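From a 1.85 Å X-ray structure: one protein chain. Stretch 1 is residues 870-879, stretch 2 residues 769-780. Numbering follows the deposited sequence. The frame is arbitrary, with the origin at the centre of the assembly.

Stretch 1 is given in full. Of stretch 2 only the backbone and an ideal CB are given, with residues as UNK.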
# COMPACT_ATOMS: atom_id res chain seq x y z
N GLY A 870 9.17 -10.63 16.27
CA GLY A 870 8.28 -9.59 15.80
C GLY A 870 6.82 -9.92 16.05
O GLY A 870 6.40 -11.07 15.85
N LEU A 871 6.05 -8.93 16.53
CA LEU A 871 4.62 -9.03 16.73
C LEU A 871 3.99 -7.80 16.11
O LEU A 871 4.70 -6.86 15.73
CB LEU A 871 4.22 -9.13 18.22
CG LEU A 871 4.80 -10.33 18.99
CD1 LEU A 871 4.53 -10.19 20.49
CD2 LEU A 871 4.18 -11.63 18.48
N GLY A 872 2.67 -7.79 15.98
CA GLY A 872 2.05 -6.55 15.54
C GLY A 872 0.57 -6.73 15.26
O GLY A 872 -0.04 -7.76 15.56
N ARG A 873 0.01 -5.68 14.67
CA ARG A 873 -1.42 -5.70 14.41
C ARG A 873 -1.80 -6.62 13.27
O ARG A 873 -3.00 -6.78 13.00
CB ARG A 873 -1.90 -4.28 14.13
CG ARG A 873 -1.89 -3.38 15.37
CD ARG A 873 -2.81 -3.97 16.48
NE ARG A 873 -4.22 -3.92 16.08
CZ ARG A 873 -5.21 -4.54 16.73
NH1 ARG A 873 -4.96 -5.28 17.81
NH2 ARG A 873 -6.46 -4.40 16.31
N ASP A 874 -0.84 -7.22 12.57
CA ASP A 874 -1.18 -8.23 11.57
C ASP A 874 -1.51 -9.58 12.20
O ASP A 874 -1.97 -10.48 11.49
CB ASP A 874 -0.03 -8.38 10.58
CG ASP A 874 1.30 -8.66 11.30
OD1 ASP A 874 1.72 -7.83 12.17
OD2 ASP A 874 1.91 -9.71 11.01
N ASN A 875 -1.30 -9.72 13.51
CA ASN A 875 -1.67 -10.95 14.25
C ASN A 875 -0.89 -12.16 13.74
O ASN A 875 -1.43 -13.25 13.52
CB ASN A 875 -3.19 -11.20 14.20
CG ASN A 875 -3.67 -12.04 15.38
OD1 ASN A 875 -2.89 -12.39 16.26
ND2 ASN A 875 -4.96 -12.34 15.40
N SER A 876 0.41 -11.97 13.52
CA SER A 876 1.30 -13.10 13.32
C SER A 876 2.61 -12.81 14.02
O SER A 876 2.98 -11.66 14.28
CB SER A 876 1.51 -13.42 11.83
OG SER A 876 2.16 -12.36 11.19
N CYS A 877 3.29 -13.88 14.40
CA CYS A 877 4.60 -13.76 15.00
C CYS A 877 5.65 -14.06 13.94
O CYS A 877 5.54 -15.06 13.22
CB CYS A 877 4.75 -14.73 16.18
SG CYS A 877 6.43 -14.66 16.82
N ALA A 878 6.63 -13.18 13.81
CA ALA A 878 7.79 -13.39 12.97
C ALA A 878 8.98 -13.69 13.86
O ALA A 878 9.13 -13.11 14.94
CB ALA A 878 8.08 -12.16 12.09
N HIS A 879 9.83 -14.62 13.42
CA HIS A 879 11.07 -14.90 14.13
C HIS A 879 12.20 -15.07 13.13
O HIS A 879 12.05 -15.79 12.13
CB HIS A 879 10.93 -16.16 14.99
CG HIS A 879 11.77 -16.15 16.24
ND1 HIS A 879 11.40 -15.47 17.39
CD2 HIS A 879 12.95 -16.75 16.52
CE1 HIS A 879 12.33 -15.65 18.32
NE2 HIS A 879 13.28 -16.43 17.82
N UNK A 769 10.77 -16.96 9.80
CA UNK A 769 9.62 -17.85 9.90
C UNK A 769 8.48 -17.11 10.57
O UNK A 769 8.71 -16.17 11.32
CB UNK A 769 9.97 -19.12 10.67
N UNK A 770 7.25 -17.57 10.30
CA UNK A 770 6.04 -16.95 10.84
C UNK A 770 5.14 -18.01 11.45
O UNK A 770 5.17 -19.17 11.04
CB UNK A 770 5.29 -16.18 9.75
N UNK A 771 4.30 -17.59 12.40
CA UNK A 771 3.24 -18.43 12.94
C UNK A 771 2.02 -17.54 13.15
O UNK A 771 2.17 -16.37 13.53
CB UNK A 771 3.67 -19.11 14.24
N UNK A 772 0.82 -18.04 12.86
CA UNK A 772 -0.39 -17.24 13.13
C UNK A 772 -0.55 -16.97 14.62
O UNK A 772 -0.25 -17.82 15.46
CB UNK A 772 -1.63 -17.95 12.60
N UNK A 773 -1.03 -15.78 14.94
CA UNK A 773 -1.34 -15.42 16.31
C UNK A 773 -0.29 -14.52 16.94
O UNK A 773 0.73 -14.17 16.35
CB UNK A 773 -1.50 -16.69 17.15
N UNK A 774 -0.56 -14.14 18.19
CA UNK A 774 0.25 -13.16 18.89
C UNK A 774 0.64 -13.59 20.30
O UNK A 774 1.26 -12.79 21.02
CB UNK A 774 -0.50 -11.83 18.95
N UNK A 775 0.29 -14.80 20.73
CA UNK A 775 0.56 -15.18 22.12
C UNK A 775 1.91 -15.89 22.24
O UNK A 775 2.65 -16.06 21.27
CB UNK A 775 -0.56 -16.08 22.65
N UNK A 776 2.24 -16.30 23.47
CA UNK A 776 3.51 -16.96 23.73
C UNK A 776 3.65 -18.24 22.91
O UNK A 776 4.75 -18.59 22.48
CB UNK A 776 3.65 -17.27 25.22
N UNK A 777 2.55 -18.96 22.72
CA UNK A 777 2.58 -20.19 21.95
C UNK A 777 2.98 -19.91 20.51
O UNK A 777 3.83 -20.62 19.94
CB UNK A 777 1.22 -20.89 22.00
N UNK A 778 2.39 -18.87 19.90
CA UNK A 778 2.75 -18.49 18.54
C UNK A 778 4.22 -18.13 18.44
O UNK A 778 4.88 -18.47 17.46
CB UNK A 778 1.89 -17.32 18.07
N UNK A 779 4.76 -17.43 19.45
CA UNK A 779 6.19 -17.11 19.46
C UNK A 779 7.03 -18.38 19.43
O UNK A 779 7.99 -18.50 18.66
CB UNK A 779 6.54 -16.27 20.69
N UNK A 780 6.72 -19.34 20.30
CA UNK A 780 7.54 -20.54 20.34
C UNK A 780 7.42 -21.35 19.06
O UNK A 780 8.42 -21.94 18.61
CB UNK A 780 7.15 -21.40 21.54

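Residues 769 to 772 run antiparallel to strand 876-879, and the chain then turns into a helix at 776.

Position 769 pairs with His879. Its N donates to His879 O (2.9 Å), and its O accepts from His879 N (2.8 Å). The ideal CB lies on the sheet face that carries Cys877 and His879, 4.2 Å from His879 O. Small polar or apolar residues would suit. It is Ser769.

Position 770 is a non-hydrogen-bonded partner of Ala878. Its CA approaches Cys877 O at 3.1 Å, a CA-H...O contact. CB points to the face of Ala878, whose methyl leaves room for a large side chain. Leucine, isoleucine or an aromatic would fit. It is Phe770. The ring reaches that methyl, with CE2 3.5 Å from Ala878 CB.

Position 771 pairs with Cys877. Its N donates to Cys877 O and its O accepts from Cys877 N, both at 2.9 Å. CB shares the Cys877 face. The ideal CB of 778 also comes to that face, 4.3 Å from Cys877 CB, so a small residue is one good choice. It is Ala771.

At 772, CB points away from stretch 1, and the N makes no bond to it. Phi is -64°. Many residues would serve, proline included. It is Pro772.

Position 773 has phi 103° and psi 178°. A CB would be jammed against the preceding carbonyl O, so glycine is called for. It is Gly773, whose N donates to Asn875 O (2.9 Å).

At 774, CB points sideways, and the ideal CB is 3.6 Å from Asn875 OD1. Gly872 O is also near. A short polar side chain such as serine or threonine would suit. It is Ser774. Its OG lies 2.9 Å from Asn875 OD1. Water 1 is hydrogen-bonded to Ser774 OG (2.6 Å); it accepts from Gly872 N and donates to Ser876 O.

Position 775 points away and precedes a helix, so Ser, Thr, Asp or Asn could cap it. It is Asn775. Asn775 OD1 accepts from the N of 778 (2.9 Å), a capping bond.

Positions 776 and 777 are out of reach; many helix-compatible residues would do. They are Ala776 and Lys777.

At 778, CB points toward Cys877, leaving little room. A small residue such as alanine or serine would suit. It is Ala778, with CB 4.3 Å from Cys877 CB.

At 779, the ideal CB is 4.2 Å from Cys877 SG, with Leu871 nearby. An aliphatic residue would suit. It is Ile779. Its CG1 is 3.8 Å from Cys877 SG and 4.2 Å from Leu871 CD2.

Position 780 points away; many side chains would do. It is Thr780, whose OG1 donates to Lys777 O (2.8 Å).

Stretch 2 (769-780) SFAPGSNAKAIT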
# COMPACT_ATOMS: atom_id res chain seq x y z
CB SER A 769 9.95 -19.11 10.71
OG SER A 769 10.94 -19.87 10.04
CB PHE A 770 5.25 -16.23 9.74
CG PHE A 770 6.00 -15.09 9.12
CD1 PHE A 770 6.93 -15.33 8.11
CD2 PHE A 770 5.80 -13.80 9.56
CE1 PHE A 770 7.64 -14.28 7.54
CE2 PHE A 770 6.51 -12.74 8.97
CZ PHE A 770 7.43 -13.00 7.97
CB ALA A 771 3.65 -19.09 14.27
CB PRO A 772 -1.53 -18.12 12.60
CG PRO A 772 -0.89 -19.12 11.71
CD PRO A 772 0.49 -19.34 12.26
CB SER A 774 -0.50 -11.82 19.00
OG SER A 774 -0.69 -11.23 17.72
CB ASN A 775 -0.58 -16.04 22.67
CG ASN A 775 -0.82 -17.29 21.86
OD1 ASN A 775 -0.02 -17.66 20.99
ND2 ASN A 775 -1.93 -17.97 22.13
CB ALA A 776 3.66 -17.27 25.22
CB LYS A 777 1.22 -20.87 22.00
CG LYS A 777 1.14 -22.20 21.27
CD LYS A 777 1.96 -23.26 22.02
CE LYS A 777 1.76 -24.66 21.40
NZ LYS A 777 3.01 -25.48 21.44
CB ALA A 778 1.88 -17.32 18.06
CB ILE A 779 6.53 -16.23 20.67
CG1 ILE A 779 5.81 -14.88 20.55
CG2 ILE A 779 8.02 -16.03 20.77
CD1 ILE A 779 5.99 -13.98 21.75
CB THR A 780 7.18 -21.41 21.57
OG1 THR A 780 5.85 -21.92 21.41
CG2 THR A 780 7.22 -20.58 22.81
O HOH W 1 1.37 -10.34 16.49
O HOH W 2 -0.34 -8.02 18.55
O HOH W 3 -3.47 -14.09 19.08
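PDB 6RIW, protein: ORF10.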